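PDB 1RE5: 3-carboxy-cis,cis-muconate cycloisomerase, which is an enzyme of the fumarase/aspartase (lyase) superfamily, a group of largely helical proteins that assemble as tetramers. Local coordinates for residues 40-45 with 207-212. Numbering follows the deposited sequence.
Sequences ASAGLV and MPVAEA
Between Ala42 and Val209 no ring, amide or carboxylate presents a face or an edge; the contact is made by methyl groups, with a hydroxyl beside them. CB of Ala42 lies 3.8 Å from CG2 of Val209, and the approach is almost straight on at the alanine: the angle from Ala42 CA through CB to Val209 CG2 is about 175°. At the valine end the line is more bent, roughly 133° at CG2, so the alanine methyl arrives on the flank of that branch. Of the two methyls of Val209, CG2 alone meets Ala42. CG1 stands anti to the backbone N (chi1 175°), which puts CG2 beside that N and turned to the loop. One helical turn further on, Ala212 provides the second contact: its CB lies 4.2 Å from OG of Ser41, a loose approach with no bond. Val209 and Ala212, three residues apart on helix 206-217, thus meet the consecutive residues Ala42 and Ser41. The backbones stay well separated, with CA of Ala42 6.3 Å from CA of Val209. The centre of the contact lies about 39 Å from the centre of the chain.

On the loop side, helix 21-40 ends in a Schellman motif. Gly43 takes positive phi, and its N bonds back to O of Ala40, at 2.9 Å. Ser41 OG is hydrogen-bonded to Ala38 O, with a weak second bond to Arg37 O, which ties the hydroxyl to its own helix. Beyond the loop, Val209 also packs on Glu39 and Ala212 on Ala38, extending the contact onto helix 21-40.

With 122 Å² buried in total and no polar bond joining the segments, the methyl contact works by dispersion and fixes no orientation, while the serine hydroxyl bonds to helix 21-40 rather than to helix 206-217.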
loop_
_atom_site.group_PDB
_atom_site.type_symbol
_atom_site.label_atom_id
_atom_site.label_comp_id
_atom_site.label_asym_id
_atom_site.label_seq_id
_atom_site.Cartn_x
_atom_site.Cartn_y
_atom_site.Cartn_z
ATOM N N ALA D 40 36.964 19.210 -18.466
ATOM C CA ALA D 40 38.322 19.689 -18.690
ATOM C C ALA D 40 38.853 19.046 -19.968
ATOM O O ALA D 40 39.419 19.718 -20.827
ATOM C CB ALA D 40 39.208 19.321 -17.515
ATOM N N SER D 41 38.649 17.739 -20.089
ATOM C CA SER D 41 39.101 16.991 -21.253
ATOM C C SER D 41 38.305 17.324 -22.506
ATOM O O SER D 41 38.521 16.721 -23.557
ATOM C CB SER D 41 38.990 15.497 -20.982
ATOM O OG SER D 41 37.652 15.159 -20.666
ATOM N N ALA D 42 37.378 18.268 -22.389
ATOM C CA ALA D 42 36.563 18.686 -23.526
ATOM C C ALA D 42 36.916 20.137 -23.828
ATOM O O ALA D 42 36.398 20.746 -24.771
ATOM C CB ALA D 42 35.090 18.563 -23.183
ATOM N N GLY D 43 37.805 20.676 -22.996
ATOM C CA GLY D 43 38.257 22.042 -23.154
ATOM C C GLY D 43 37.309 23.080 -22.595
ATOM O O GLY D 43 37.224 24.186 -23.125
ATOM N N LEU D 44 36.594 22.743 -21.529
ATOM C CA LEU D 44 35.660 23.687 -20.931
ATOM C C LEU D 44 36.143 24.171 -19.570
ATOM O O LEU D 44 35.666 25.186 -19.054
ATOM C CB LEU D 44 34.279 23.049 -20.783
ATOM C CG LEU D 44 33.329 23.140 -21.975
ATOM C CD1 LEU D 44 33.054 24.606 -22.255
ATOM C CD2 LEU D 44 33.920 22.456 -23.198
ATOM N N VAL D 45 37.095 23.450 -18.986
ATOM C CA VAL D 45 37.620 23.815 -17.674
ATOM C C VAL D 45 39.136 23.646 -17.569
ATOM O O VAL D 45 39.693 22.615 -17.968
ATOM C CB VAL D 45 36.947 22.974 -16.544
ATOM C CG1 VAL D 45 37.650 23.205 -15.199
ATOM C CG2 VAL D 45 35.480 23.352 -16.433
ATOM N N MET D 207 27.442 15.940 -25.859
ATOM C CA MET D 207 27.723 14.504 -25.921
ATOM C C MET D 207 29.147 14.149 -25.501
ATOM O O MET D 207 29.367 13.156 -24.797
ATOM C CB MET D 207 27.450 13.964 -27.323
ATOM C CG MET D 207 25.977 13.910 -27.658
ATOM S SD MET D 207 25.062 13.016 -26.389
ATOM C CE MET D 207 25.503 11.331 -26.817
ATOM N N PRO D 208 30.135 14.946 -25.935
ATOM C CA PRO D 208 31.508 14.625 -25.541
ATOM C C PRO D 208 31.645 14.653 -24.026
ATOM O O PRO D 208 32.226 13.750 -23.433
ATOM C CB PRO D 208 32.328 15.714 -26.225
ATOM C CG PRO D 208 31.543 15.969 -27.474
ATOM C CD PRO D 208 30.120 16.010 -26.956
ATOM N N VAL D 209 31.095 15.685 -23.399
ATOM C CA VAL D 209 31.181 15.798 -21.951
ATOM C C VAL D 209 30.418 14.651 -21.300
ATOM O O VAL D 209 30.883 14.054 -20.324
ATOM C CB VAL D 209 30.606 17.150 -21.462
ATOM C CG1 VAL D 209 30.581 17.194 -19.942
ATOM C CG2 VAL D 209 31.458 18.295 -21.992
ATOM N N ALA D 210 29.248 14.344 -21.862
ATOM C CA ALA D 210 28.392 13.268 -21.367
ATOM C C ALA D 210 29.113 11.918 -21.323
ATOM O O ALA D 210 29.157 11.251 -20.283
ATOM C CB ALA D 210 27.145 13.163 -22.240
ATOM N N GLU D 211 29.684 11.523 -22.456
ATOM C CA GLU D 211 30.390 10.251 -22.540
ATOM C C GLU D 211 31.601 10.222 -21.617
ATOM O O GLU D 211 31.842 9.231 -20.925
ATOM C CB GLU D 211 30.784 9.984 -23.989
ATOM C CG GLU D 211 29.600 10.218 -24.912
ATOM C CD GLU D 211 29.671 9.434 -26.199
ATOM O OE1 GLU D 211 30.702 9.545 -26.904
ATOM O OE2 GLU D 211 28.687 8.715 -26.508
ATOM N N ALA D 212 32.348 11.320 -21.589
ATOM C CA ALA D 212 33.510 11.407 -20.721
ATOM C C ALA D 212 33.060 11.207 -19.277
ATOM O O ALA D 212 33.671 10.446 -18.525
ATOM C CB ALA D 212 34.172 12.764 -20.870
#